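Local coordinates for protein bifunctional pinoresinol-lariciresinol reductase 1 (Thuja plicata, PDB 1QYD) that catalyses the NADPH-dependent, enantioselective reduction of pinoresinol to lariciresinol and on to secoisolariciresinol in lignan biosynthesis, at residues Leu94-Val100 and Lys140-Ile145; Ile235-Leu239 and Met305-Glu310; Met124-Leu128 and Gln274-Asp280; Ala23-His29 and Ile205-Asp209. All blocks are in the same frame, centred on the assembly; numbering follows the deposited sequence.

Contact 1 (Leu94-Val100 and Lys140-Ile145); sequences LEQLKLV and KVRRAI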
loop_
_atom_site.group_PDB
_atom_site.type_symbol
_atom_site.label_atom_id
_atom_site.label_comp_id
_atom_site.label_asym_id
_atom_site.label_seq_id
_atom_site.Cartn_x
_atom_site.Cartn_y
_atom_site.Cartn_z
ATOM N N LEU A 94 1.485 8.320 3.125
ATOM C CA LEU A 94 2.126 7.866 4.363
ATOM C C LEU A 94 3.591 8.263 4.604
ATOM O O LEU A 94 4.208 7.850 5.581
ATOM C CB LEU A 94 1.988 6.357 4.395
ATOM C CG LEU A 94 0.871 5.656 5.161
ATOM C CD1 LEU A 94 -0.394 6.478 5.297
ATOM C CD2 LEU A 94 0.603 4.396 4.419
ATOM N N GLU A 95 4.183 9.032 3.679
ATOM C CA GLU A 95 5.523 9.624 3.759
ATOM C C GLU A 95 5.470 10.834 4.656
ATOM O O GLU A 95 6.438 11.229 5.283
ATOM C CB GLU A 95 6.007 10.089 2.394
ATOM C CG GLU A 95 6.497 8.965 1.492
ATOM C CD GLU A 95 7.959 8.528 1.666
ATOM O OE1 GLU A 95 8.853 9.384 1.649
ATOM O OE2 GLU A 95 8.199 7.320 1.775
ATOM N N GLN A 96 4.302 11.459 4.659
ATOM C CA GLN A 96 3.948 12.584 5.498
ATOM C C GLN A 96 4.090 12.300 6.987
ATOM O O GLN A 96 4.032 13.254 7.757
ATOM C CB GLN A 96 2.531 12.961 5.255
ATOM C CG GLN A 96 2.273 13.313 3.834
ATOM C CD GLN A 96 0.837 13.743 3.705
ATOM O OE1 GLN A 96 -0.053 12.941 3.494
ATOM N NE2 GLN A 96 0.566 15.021 3.858
ATOM N N LEU A 97 4.193 11.022 7.420
ATOM C CA LEU A 97 4.381 10.633 8.820
ATOM C C LEU A 97 5.747 11.078 9.327
ATOM O O LEU A 97 5.846 11.707 10.381
ATOM C CB LEU A 97 4.180 9.117 8.923
ATOM C CG LEU A 97 2.673 8.702 8.830
ATOM C CD1 LEU A 97 2.516 7.227 8.607
ATOM C CD2 LEU A 97 1.962 8.998 10.136
ATOM N N LYS A 98 6.769 10.844 8.485
ATOM C CA LYS A 98 8.128 11.361 8.583
ATOM C C LYS A 98 8.081 12.870 8.721
ATOM O O LYS A 98 8.706 13.410 9.620
ATOM C CB LYS A 98 8.944 11.082 7.329
ATOM C CG LYS A 98 8.944 9.660 6.786
ATOM C CD LYS A 98 10.005 9.571 5.713
ATOM C CE LYS A 98 10.332 8.114 5.429
ATOM N NZ LYS A 98 9.275 7.452 4.687
ATOM N N LEU A 99 7.365 13.574 7.849
ATOM C CA LEU A 99 7.153 15.012 8.017
ATOM C C LEU A 99 6.420 15.425 9.309
ATOM O O LEU A 99 6.614 16.541 9.777
ATOM C CB LEU A 99 6.424 15.456 6.747
ATOM C CG LEU A 99 6.013 16.866 6.341
ATOM C CD1 LEU A 99 7.097 17.905 6.495
ATOM C CD2 LEU A 99 5.641 16.763 4.884
ATOM N N VAL A 100 5.599 14.574 9.961
ATOM C CA VAL A 100 4.917 14.860 11.243
ATOM C C VAL A 100 5.858 14.684 12.450
ATOM O O VAL A 100 5.830 15.416 13.442
ATOM C CB VAL A 100 3.674 13.928 11.390
ATOM C CG1 VAL A 100 2.969 14.176 12.720
ATOM C CG2 VAL A 100 2.679 14.213 10.274
ATOM N N LYS A 140 -4.471 8.012 9.322
ATOM C CA LYS A 140 -3.259 7.692 10.063
ATOM C C LYS A 140 -2.378 8.911 10.277
ATOM O O LYS A 140 -1.849 9.167 11.365
ATOM C CB LYS A 140 -2.443 6.659 9.324
ATOM C CG LYS A 140 -3.025 5.310 9.556
ATOM C CD LYS A 140 -1.874 4.381 9.241
ATOM C CE LYS A 140 -1.788 3.294 10.312
ATOM N NZ LYS A 140 -2.923 2.377 10.301
ATOM N N VAL A 141 -2.306 9.661 9.181
ATOM C CA VAL A 141 -1.626 10.927 9.077
ATOM C C VAL A 141 -2.350 11.967 9.928
ATOM O O VAL A 141 -1.660 12.722 10.618
ATOM C CB VAL A 141 -1.607 11.243 7.572
ATOM C CG1 VAL A 141 -1.250 12.695 7.258
ATOM C CG2 VAL A 141 -0.593 10.260 6.952
ATOM N N ARG A 142 -3.710 12.022 9.914
ATOM C CA ARG A 142 -4.504 12.961 10.698
ATOM C C ARG A 142 -4.454 12.646 12.160
ATOM O O ARG A 142 -4.279 13.554 12.952
ATOM C CB ARG A 142 -5.998 12.966 10.385
ATOM C CG ARG A 142 -6.521 13.617 9.128
ATOM C CD ARG A 142 -7.988 13.864 9.336
ATOM N NE ARG A 142 -8.549 14.440 8.127
ATOM C CZ ARG A 142 -9.758 15.025 8.067
ATOM N NH1 ARG A 142 -10.553 15.130 9.130
ATOM N NH2 ARG A 142 -10.196 15.518 6.908
ATOM N N ARG A 143 -4.646 11.389 12.550
ATOM C CA ARG A 143 -4.616 10.995 13.951
ATOM C C ARG A 143 -3.259 11.123 14.638
ATOM O O ARG A 143 -3.226 11.181 15.865
ATOM C CB ARG A 143 -5.090 9.565 14.066
ATOM C CG ARG A 143 -6.369 9.487 14.850
ATOM C CD ARG A 143 -7.587 9.199 13.980
ATOM N NE ARG A 143 -7.812 10.213 12.961
ATOM C CZ ARG A 143 -8.371 11.407 13.222
ATOM N NH1 ARG A 143 -8.779 11.731 14.454
ATOM N NH2 ARG A 143 -8.444 12.339 12.263
ATOM N N ALA A 144 -2.146 11.110 13.864
ATOM C CA ALA A 144 -0.755 11.301 14.300
ATOM C C ALA A 144 -0.388 12.770 14.433
ATOM O O ALA A 144 0.454 13.130 15.235
ATOM C CB ALA A 144 0.218 10.715 13.311
ATOM N N ILE A 145 -0.985 13.648 13.636
ATOM C CA ILE A 145 -0.832 15.085 13.725
ATOM C C ILE A 145 -1.398 15.465 15.073
ATOM O O ILE A 145 -0.617 15.908 15.897
ATOM C CB ILE A 145 -1.615 15.761 12.569
ATOM C CG1 ILE A 145 -0.699 15.785 11.391
ATOM C CG2 ILE A 145 -2.083 17.182 12.879
ATOM C CD1 ILE A 145 -1.454 16.420 10.228
#

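Contact 2 (Ile235-Leu239 and Met305-Glu310); sequences IWERL and MDSYLE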
loop_
_atom_site.group_PDB
_atom_site.type_symbol
_atom_site.label_atom_id
_atom_site.label_comp_id
_atom_site.label_asym_id
_atom_site.label_seq_id
_atom_site.Cartn_x
_atom_site.Cartn_y
_atom_site.Cartn_z
ATOM N N ILE A 235 -25.061 22.518 -17.875
ATOM C CA ILE A 235 -24.304 23.729 -18.174
ATOM C C ILE A 235 -23.536 23.478 -19.468
ATOM O O ILE A 235 -23.318 24.416 -20.233
ATOM C CB ILE A 235 -23.342 24.030 -16.999
ATOM C CG1 ILE A 235 -24.155 24.385 -15.746
ATOM C CG2 ILE A 235 -22.394 25.169 -17.375
ATOM C CD1 ILE A 235 -23.436 24.292 -14.381
ATOM N N TRP A 236 -23.119 22.224 -19.747
ATOM C CA TRP A 236 -22.430 21.919 -20.996
ATOM C C TRP A 236 -23.429 22.051 -22.127
ATOM O O TRP A 236 -23.175 22.731 -23.121
ATOM C CB TRP A 236 -21.851 20.482 -21.093
ATOM C CG TRP A 236 -20.849 20.373 -22.271
ATOM C CD1 TRP A 236 -19.934 21.375 -22.506
ATOM C CD2 TRP A 236 -20.724 19.374 -23.200
ATOM N NE1 TRP A 236 -19.245 21.031 -23.557
ATOM C CE2 TRP A 236 -19.682 19.853 -23.997
ATOM C CE3 TRP A 236 -21.309 18.159 -23.514
ATOM C CZ2 TRP A 236 -19.201 19.150 -25.105
ATOM C CZ3 TRP A 236 -20.836 17.446 -24.628
ATOM C CH2 TRP A 236 -19.793 17.923 -25.424
ATOM N N GLU A 237 -24.593 21.420 -21.932
ATOM C CA GLU A 237 -25.667 21.463 -22.895
ATOM C C GLU A 237 -25.960 22.903 -23.204
ATOM O O GLU A 237 -25.771 23.288 -24.360
ATOM C CB GLU A 237 -26.893 20.772 -22.334
ATOM C CG GLU A 237 -26.790 19.305 -22.670
ATOM C CD GLU A 237 -27.738 18.345 -21.988
ATOM O OE1 GLU A 237 -27.448 17.165 -22.103
ATOM O OE2 GLU A 237 -28.729 18.728 -21.353
ATOM N N ARG A 238 -26.229 23.708 -22.165
ATOM C CA ARG A 238 -26.502 25.128 -22.359
ATOM C C ARG A 238 -25.374 25.868 -23.090
ATOM O O ARG A 238 -25.640 26.853 -23.788
ATOM C CB ARG A 238 -26.752 25.788 -21.000
ATOM C CG ARG A 238 -27.108 27.265 -21.086
ATOM C CD ARG A 238 -26.880 28.061 -19.792
ATOM N NE ARG A 238 -25.486 28.492 -19.561
ATOM C CZ ARG A 238 -24.892 29.538 -20.192
ATOM N NH1 ARG A 238 -25.525 30.290 -21.122
ATOM N NH2 ARG A 238 -23.643 29.875 -19.849
ATOM N N LEU A 239 -24.130 25.363 -23.012
ATOM C CA LEU A 239 -22.971 26.072 -23.539
ATOM C C LEU A 239 -22.553 25.711 -24.943
ATOM O O LEU A 239 -22.325 26.572 -25.798
ATOM C CB LEU A 239 -21.804 25.850 -22.586
ATOM C CG LEU A 239 -21.401 26.903 -21.564
ATOM C CD1 LEU A 239 -22.544 27.230 -20.651
ATOM C CD2 LEU A 239 -20.268 26.360 -20.728
ATOM N N MET A 305 -19.246 26.677 -12.466
ATOM C CA MET A 305 -19.025 25.682 -13.511
ATOM C C MET A 305 -19.466 26.126 -14.915
ATOM O O MET A 305 -19.229 25.483 -15.920
ATOM C CB MET A 305 -19.736 24.419 -13.099
ATOM C CG MET A 305 -19.284 24.001 -11.729
ATOM S SD MET A 305 -17.484 24.040 -11.714
ATOM C CE MET A 305 -17.324 22.521 -12.566
ATOM N N ASP A 306 -20.121 27.270 -14.985
ATOM C CA ASP A 306 -20.547 27.962 -16.173
ATOM C C ASP A 306 -19.294 28.641 -16.653
ATOM O O ASP A 306 -18.840 28.396 -17.758
ATOM C CB ASP A 306 -21.633 28.969 -15.788
ATOM C CG ASP A 306 -22.945 28.327 -15.315
ATOM O OD1 ASP A 306 -23.006 27.758 -14.217
ATOM O OD2 ASP A 306 -23.919 28.374 -16.073
ATOM N N SER A 307 -18.658 29.456 -15.828
ATOM C CA SER A 307 -17.439 30.118 -16.233
ATOM C C SER A 307 -16.233 29.187 -16.415
ATOM O O SER A 307 -15.374 29.446 -17.263
ATOM C CB SER A 307 -17.222 31.196 -15.202
ATOM O OG SER A 307 -18.405 31.999 -15.174
ATOM N N TYR A 308 -16.166 28.082 -15.661
ATOM C CA TYR A 308 -15.149 27.055 -15.851
ATOM C C TYR A 308 -15.425 26.267 -17.135
ATOM O O TYR A 308 -14.506 26.052 -17.930
ATOM C CB TYR A 308 -15.131 26.091 -14.671
ATOM C CG TYR A 308 -13.902 25.182 -14.651
ATOM C CD1 TYR A 308 -12.774 25.608 -13.971
ATOM C CD2 TYR A 308 -13.872 23.943 -15.307
ATOM C CE1 TYR A 308 -11.625 24.835 -13.936
ATOM C CE2 TYR A 308 -12.711 23.152 -15.270
ATOM C CZ TYR A 308 -11.592 23.615 -14.579
ATOM O OH TYR A 308 -10.426 22.874 -14.519
ATOM N N LEU A 309 -16.669 25.812 -17.396
ATOM C CA LEU A 309 -16.977 25.128 -18.648
ATOM C C LEU A 309 -16.962 26.059 -19.875
ATOM O O LEU A 309 -16.649 25.614 -20.978
ATOM C CB LEU A 309 -18.328 24.383 -18.460
ATOM C CG LEU A 309 -18.211 23.064 -17.648
ATOM C CD1 LEU A 309 -19.558 22.631 -17.147
ATOM C CD2 LEU A 309 -17.711 21.925 -18.525
ATOM N N GLU A 310 -17.134 27.376 -19.676
ATOM C CA GLU A 310 -17.097 28.434 -20.692
ATOM C C GLU A 310 -15.698 28.600 -21.293
ATOM O O GLU A 310 -15.335 29.657 -21.817
ATOM C CB GLU A 310 -17.594 29.747 -20.017
ATOM C CG GLU A 310 -17.922 31.059 -20.754
ATOM C CD GLU A 310 -18.629 32.138 -19.894
ATOM O OE1 GLU A 310 -19.856 32.240 -19.973
ATOM O OE2 GLU A 310 -17.977 32.888 -19.151
#

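Contact 3 (Met124-Leu128 and Gln274-Asp280); sequences MEHAL and QIFFRGD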
loop_
_atom_site.group_PDB
_atom_site.type_symbol
_atom_site.label_atom_id
_atom_site.label_comp_id
_atom_site.label_asym_id
_atom_site.label_seq_id
_atom_site.Cartn_x
_atom_site.Cartn_y
_atom_site.Cartn_z
ATOM N N MET A 124 -17.051 9.604 8.101
ATOM C CA MET A 124 -17.398 8.201 8.130
ATOM C C MET A 124 -16.456 7.278 7.364
ATOM O O MET A 124 -15.792 6.403 7.925
ATOM C CB MET A 124 -18.833 7.996 7.591
ATOM C CG MET A 124 -20.032 8.540 8.333
ATOM S SD MET A 124 -20.009 8.014 10.069
ATOM C CE MET A 124 -19.725 9.568 10.881
ATOM N N GLU A 125 -16.426 7.570 6.055
ATOM C CA GLU A 125 -15.910 6.754 4.977
ATOM C C GLU A 125 -15.842 5.242 5.300
ATOM O O GLU A 125 -14.870 4.579 5.679
ATOM C CB GLU A 125 -14.572 7.360 4.537
ATOM C CG GLU A 125 -14.634 8.830 4.045
ATOM C CD GLU A 125 -15.526 9.331 2.890
ATOM O OE1 GLU A 125 -16.173 8.578 2.159
ATOM O OE2 GLU A 125 -15.560 10.547 2.709
ATOM N N HIS A 126 -17.153 4.929 5.285
ATOM C CA HIS A 126 -17.979 3.712 5.359
ATOM C C HIS A 126 -17.934 2.978 4.018
ATOM O O HIS A 126 -18.688 2.046 3.751
ATOM C CB HIS A 126 -19.420 4.146 5.638
ATOM C CG HIS A 126 -19.744 5.374 4.761
ATOM N ND1 HIS A 126 -19.535 6.637 5.112
ATOM C CD2 HIS A 126 -20.161 5.392 3.447
ATOM C CE1 HIS A 126 -19.787 7.395 4.080
ATOM N NE2 HIS A 126 -20.165 6.648 3.073
ATOM N N ALA A 127 -17.085 3.567 3.171
ATOM C CA ALA A 127 -16.804 3.322 1.784
ATOM C C ALA A 127 -16.506 1.926 1.322
ATOM O O ALA A 127 -15.928 1.102 2.035
ATOM C CB ALA A 127 -15.643 4.192 1.396
ATOM N N LEU A 128 -16.936 1.732 0.069
ATOM C CA LEU A 128 -16.733 0.491 -0.659
ATOM C C LEU A 128 -15.225 0.407 -0.886
ATOM O O LEU A 128 -14.565 1.423 -1.113
ATOM C CB LEU A 128 -17.433 0.517 -2.031
ATOM C CG LEU A 128 -18.925 0.848 -2.230
ATOM C CD1 LEU A 128 -19.112 1.471 -3.618
ATOM C CD2 LEU A 128 -19.778 -0.397 -2.022
ATOM N N GLN A 274 -18.987 6.975 -4.306
ATOM C CA GLN A 274 -19.293 7.587 -3.017
ATOM C C GLN A 274 -19.755 9.008 -3.287
ATOM O O GLN A 274 -20.606 9.502 -2.563
ATOM C CB GLN A 274 -18.074 7.668 -2.130
ATOM C CG GLN A 274 -17.148 6.456 -2.087
ATOM C CD GLN A 274 -17.580 5.194 -1.353
ATOM O OE1 GLN A 274 -18.415 5.174 -0.441
ATOM N NE2 GLN A 274 -16.953 4.086 -1.728
ATOM N N ILE A 275 -19.175 9.709 -4.282
ATOM C CA ILE A 275 -19.591 11.028 -4.794
ATOM C C ILE A 275 -21.054 11.063 -5.365
ATOM O O ILE A 275 -21.918 11.834 -4.920
ATOM C CB ILE A 275 -18.601 11.491 -5.927
ATOM C CG1 ILE A 275 -17.214 11.674 -5.418
ATOM C CG2 ILE A 275 -18.980 12.857 -6.451
ATOM C CD1 ILE A 275 -16.239 11.978 -6.579
ATOM N N PHE A 276 -21.359 10.231 -6.381
ATOM C CA PHE A 276 -22.656 10.252 -7.059
ATOM C C PHE A 276 -23.509 8.990 -6.817
ATOM O O PHE A 276 -23.896 8.332 -7.790
ATOM C CB PHE A 276 -22.452 10.442 -8.609
ATOM C CG PHE A 276 -21.480 11.517 -9.120
ATOM C CD1 PHE A 276 -21.847 12.853 -9.128
ATOM C CD2 PHE A 276 -20.205 11.148 -9.583
ATOM C CE1 PHE A 276 -20.950 13.818 -9.595
ATOM C CE2 PHE A 276 -19.302 12.111 -10.050
ATOM C CZ PHE A 276 -19.678 13.452 -10.058
ATOM N N PHE A 277 -23.795 8.611 -5.549
ATOM C CA PHE A 277 -24.673 7.504 -5.143
ATOM C C PHE A 277 -25.012 7.496 -3.658
ATOM O O PHE A 277 -26.188 7.309 -3.308
ATOM C CB PHE A 277 -24.110 6.119 -5.372
ATOM C CG PHE A 277 -24.321 5.554 -6.756
ATOM C CD1 PHE A 277 -23.203 5.231 -7.544
ATOM C CD2 PHE A 277 -25.620 5.379 -7.251
ATOM C CE1 PHE A 277 -23.381 4.741 -8.830
ATOM C CE2 PHE A 277 -25.784 4.881 -8.545
ATOM C CZ PHE A 277 -24.669 4.566 -9.330
ATOM N N ARG A 278 -23.970 7.555 -2.792
ATOM C CA ARG A 278 -24.094 7.649 -1.336
ATOM C C ARG A 278 -23.899 9.113 -0.942
ATOM O O ARG A 278 -24.091 9.517 0.209
ATOM C CB ARG A 278 -23.042 6.778 -0.605
ATOM C CG ARG A 278 -23.459 5.367 -0.129
ATOM C CD ARG A 278 -23.923 4.376 -1.231
ATOM N NE ARG A 278 -22.929 4.184 -2.285
ATOM C CZ ARG A 278 -22.825 3.130 -3.121
ATOM N NH1 ARG A 278 -23.655 2.078 -3.100
ATOM N NH2 ARG A 278 -21.821 3.149 -4.010
ATOM N N GLY A 279 -23.504 9.935 -1.921
ATOM C CA GLY A 279 -23.438 11.382 -1.793
ATOM C C GLY A 279 -22.553 11.999 -0.732
ATOM O O GLY A 279 -22.919 13.058 -0.240
ATOM N N ASP A 280 -21.387 11.423 -0.410
ATOM C CA ASP A 280 -20.451 11.987 0.567
ATOM C C ASP A 280 -19.822 13.366 0.310
ATOM O O ASP A 280 -18.783 13.686 0.900
ATOM C CB ASP A 280 -19.321 10.989 0.801
ATOM C CG ASP A 280 -19.781 9.659 1.354
ATOM O OD1 ASP A 280 -19.221 8.629 0.961
ATOM O OD2 ASP A 280 -20.683 9.669 2.190
#

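Contact 4 (Ala23-His29 and Ile205-Asp209); sequences ASISLGH and IKSID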
loop_
_atom_site.group_PDB
_atom_site.type_symbol
_atom_site.label_atom_id
_atom_site.label_comp_id
_atom_site.label_asym_id
_atom_site.label_seq_id
_atom_site.Cartn_x
_atom_site.Cartn_y
_atom_site.Cartn_z
ATOM N N ALA A 23 -0.470 30.342 -5.441
ATOM C CA ALA A 23 -1.315 31.103 -4.533
ATOM C C ALA A 23 -0.475 31.803 -3.472
ATOM O O ALA A 23 -0.647 32.997 -3.253
ATOM C CB ALA A 23 -2.305 30.181 -3.833
ATOM N N SER A 24 0.456 31.065 -2.842
ATOM C CA SER A 24 1.420 31.564 -1.881
ATOM C C SER A 24 2.115 32.820 -2.358
ATOM O O SER A 24 2.015 33.912 -1.793
ATOM C CB SER A 24 2.446 30.517 -1.648
ATOM O OG SER A 24 2.164 29.582 -0.637
ATOM N N ILE A 25 2.786 32.637 -3.502
ATOM C CA ILE A 25 3.552 33.697 -4.122
ATOM C C ILE A 25 2.586 34.842 -4.401
ATOM O O ILE A 25 2.725 35.852 -3.721
ATOM C CB ILE A 25 4.266 33.049 -5.366
ATOM C CG1 ILE A 25 5.185 31.908 -4.903
ATOM C CG2 ILE A 25 5.194 34.031 -6.050
ATOM C CD1 ILE A 25 5.996 31.164 -6.000
ATOM N N SER A 26 1.511 34.722 -5.183
ATOM C CA SER A 26 0.588 35.845 -5.426
ATOM C C SER A 26 -0.192 36.453 -4.249
ATOM O O SER A 26 -0.694 37.570 -4.393
ATOM C CB SER A 26 -0.436 35.454 -6.523
ATOM O OG SER A 26 -1.098 34.223 -6.297
ATOM N N LEU A 27 -0.336 35.792 -3.083
ATOM C CA LEU A 27 -1.004 36.383 -1.927
ATOM C C LEU A 27 0.005 36.832 -0.888
ATOM O O LEU A 27 -0.308 36.876 0.300
ATOM C CB LEU A 27 -1.955 35.400 -1.255
ATOM C CG LEU A 27 -3.235 35.093 -1.962
ATOM C CD1 LEU A 27 -3.955 33.990 -1.221
ATOM C CD2 LEU A 27 -4.051 36.369 -2.077
ATOM N N GLY A 28 1.233 37.140 -1.326
ATOM C CA GLY A 28 2.250 37.724 -0.470
ATOM C C GLY A 28 3.105 36.786 0.371
ATOM O O GLY A 28 3.968 37.311 1.075
ATOM N N HIS A 29 2.989 35.454 0.373
ATOM C CA HIS A 29 3.843 34.590 1.175
ATOM C C HIS A 29 5.222 34.331 0.591
ATOM O O HIS A 29 5.316 33.928 -0.571
ATOM C CB HIS A 29 3.133 33.274 1.387
ATOM C CG HIS A 29 1.874 33.593 2.142
ATOM N ND1 HIS A 29 0.952 34.431 1.743
ATOM C CD2 HIS A 29 1.532 33.137 3.374
ATOM C CE1 HIS A 29 0.070 34.502 2.707
ATOM N NE2 HIS A 29 0.416 33.726 3.693
ATOM N N ILE A 205 -4.289 29.255 1.057
ATOM C CA ILE A 205 -3.321 30.196 1.586
ATOM C C ILE A 205 -3.973 31.266 2.466
ATOM O O ILE A 205 -3.310 31.912 3.290
ATOM C CB ILE A 205 -2.515 30.770 0.388
ATOM C CG1 ILE A 205 -1.397 29.800 0.141
ATOM C CG2 ILE A 205 -1.787 32.060 0.649
ATOM C CD1 ILE A 205 -1.857 28.505 -0.547
ATOM N N LYS A 206 -5.293 31.424 2.332
ATOM C CA LYS A 206 -6.080 32.283 3.218
ATOM C C LYS A 206 -6.486 31.607 4.554
ATOM O O LYS A 206 -6.813 32.302 5.512
ATOM C CB LYS A 206 -7.332 32.751 2.476
ATOM C CG LYS A 206 -6.971 33.610 1.267
ATOM C CD LYS A 206 -8.090 34.579 0.968
ATOM C CE LYS A 206 -7.519 35.573 -0.001
ATOM N NZ LYS A 206 -8.137 36.856 0.161
ATOM N N SER A 207 -6.503 30.266 4.672
ATOM C CA SER A 207 -6.750 29.595 5.927
ATOM C C SER A 207 -5.543 29.708 6.860
ATOM O O SER A 207 -5.691 29.961 8.050
ATOM C CB SER A 207 -7.033 28.124 5.704
ATOM O OG SER A 207 -6.011 27.424 5.007
ATOM N N ILE A 208 -4.379 29.527 6.222
ATOM C CA ILE A 208 -3.017 29.428 6.710
ATOM C C ILE A 208 -2.675 30.027 8.045
ATOM O O ILE A 208 -2.157 29.340 8.925
ATOM C CB ILE A 208 -2.152 29.987 5.545
ATOM C CG1 ILE A 208 -1.737 28.783 4.751
ATOM C CG2 ILE A 208 -0.901 30.733 5.944
ATOM C CD1 ILE A 208 -0.656 29.097 3.684
ATOM N N ASP A 209 -2.980 31.314 8.174
ATOM C CA ASP A 209 -2.707 32.066 9.385
ATOM C C ASP A 209 -3.962 32.377 10.203
ATOM O O ASP A 209 -3.845 33.050 11.227
ATOM C CB ASP A 209 -2.024 33.391 9.024
ATOM C CG ASP A 209 -0.833 33.314 8.079
ATOM O OD1 ASP A 209 0.054 32.489 8.281
ATOM O OD2 ASP A 209 -0.787 34.087 7.133
#

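Contact 1 (Leu94-Val100 and Lys140-Ile145)
The helical parts of the two segments, 96-100 and 140-145, run side by side in the same direction. Their axes are 4° from parallel and 9.9 Å apart. The CA atoms of Leu97 and Val141 are 6.0 Å apart, and those of Val100 and Ile145 are 6.3 Å apart. No hydrogen bond crosses the interface; it is held by aliphatic packing. Val141 sits at the middle. Its CG2 meets Leu94 CD1 at 4.1 Å and Leu97 CG also at 4.1 Å. Leu97 then reaches on along the facing helix, with its CD2 4.0 Å from Ala144 CB. The small Ala144 lets Val100 come close: Val100 CG1 lies 3.7 Å from the backbone Ala144 O. The other methyl, Val100 CG2, packs at 3.9 Å on Ile145 CG1. Val100 and Ile145 both also touch Phe112 of strand 111-113, so this side of the contact faces the sheet. Leu94, at the start of the first segment, packs on Tyr263 of the second subunit. Arg142 points away from the interface and forms salt bridges with Glu116, Asp120 and Asp122. It is an inferred NADP(+)-binding residue, one turn after Lys138. Parallel helices packed on one face of a parallel sheet, here near its outermost strand 111-113, are characteristic of the Rossmann-type fold; one of them, helix 133-147, carries the probable proton acceptor Lys138.

Contact 2 (Ile235-Leu239 and Met305-Glu310)
Helices 235-239 and 305-309 cross at -54°, with their axes 9.9 Å apart. Two side chains of the first helix, Ile235 and Leu239, are the main bumps. They lie one turn apart. Ile235 enters the hollow bounded by Met305, Asp306 and Leu309. Its CG2 lies 3.5 Å from Met305 O and 3.8 Å from Leu309 CD1, while its CD1 is 3.9 Å from Met305 CB and 3.5 Å from Asp306 OD1. Leu239 fills the hollow at the end of the second helix. Its CD2 sits 3.6 Å from Leu309 CB and 3.5 Å from Glu310 N, where the helix stops. Leu309 in turn points back between Ile235 and Leu239. At the exposed side of the contact, Arg238 NE and Asp306 OD2 form a long salt bridge of 3.8 Å. Trp236 packs on Leu244 and Val313 beside the contact. This is plain helix-helix packing away from the annotated sites. It joins the C-terminal helix to helix 229-241 of the NmrA-type fold.

Contact 3 (Met124-Leu128 and Gln274-Asp280)
The loop 124-128 has no regular structure, and Glu125 is its first residue in contact. Glu125 OE1 lies 3.3 Å from Asp280 OD1. Both are acceptors, so this is a close approach of like charges and not a hydrogen bond. His126 comes next to the same carboxylate. Its NE2 gives a weak hydrogen bond to Asp280 OD1 at 3.0 Å, with the oxygen near the plane of the ring. Ala127 packs on the side chain of Gln274, at the end of helix 272-275. Leu128 continues this packing and places its CD1 3.2 Å from Arg278 NH2. Its side chain also touches Leu255 of helix 252-258. Asp280 N bonds to Gln274 O at 3.0 Å, which draws the two ends of the turn 274-280 together. Gln274 lies close to His271, inferred to bind substrate. The chemistry is thus mixed and mostly polar. His126 gives Asp280 a donor beside the close acid pair, and a protonated ring, if present, would ease the repulsion.

Contact 4 (Ala23-His29 and Ile205-Asp209)
A Schellman motif ends helix 17-26, the helix that follows the glycine-rich loop inferred to bind NADP(+) in the Rossmann-type fold, and its side chains pack on the end of helix 197-207. The motif is marked by His29 N bonding to Ser24 O and Gly28 N to Ile25 O, at 2.8 Å and 3.1 Å. Gly28 is the C-prime residue, with positive phi. Ile205 is the centre of the contact. Its CD1 meets Ala23 CB at 3.7 Å, and its CG2 meets Leu27 CD1 at 3.5 Å. The same CG2 lies over one face of the His29 ring, 3.9 Å from the centroid, as a CH-pi contact. His29 ND1 makes a weak hydrogen bond of 3.1 Å back to Leu27 O. Leu27 CD1 also touches Lys206 CG at 3.9 Å. Lys206 itself carries a salt bridge to Glu299. Asp209 OD2 lies 3.7 Å from His29 NE2, near the plane of the ring, but its stronger partners are Lys3 and Ser5. Beneath the contact is the parallel sheet. Ser24, His29 and Ile208 touch Val7 of strand 7-10, Ile208 also reaches Val79 and Ile81 of strand 79-82, and Ser24 touches Thr31 of strand 31-34.

How the contacts relate
Contacts 1 and 4 both border the parallel Rossmann-type sheet, with centres about 23 Å apart. Contact 1 lies by edge strand 111-113, and contact 4 by strands 7-10, 31-34 and 79-82. Along the chain, contact 1 is nested inside the loop closed by contact 4. Contact 2 opens after both have closed. Its centre is about 39 Å from that of contact 1, on the opposite side of the chain's centre. Contact 3 alternates in sequence with each of the others. It ties the loop before helix 133-147, which holds half of contact 1, to the end of helix 272-275 and the turn that follows. The nucleotide-binding part is linked to later parts of the chain, near the inferred substrate residue His271.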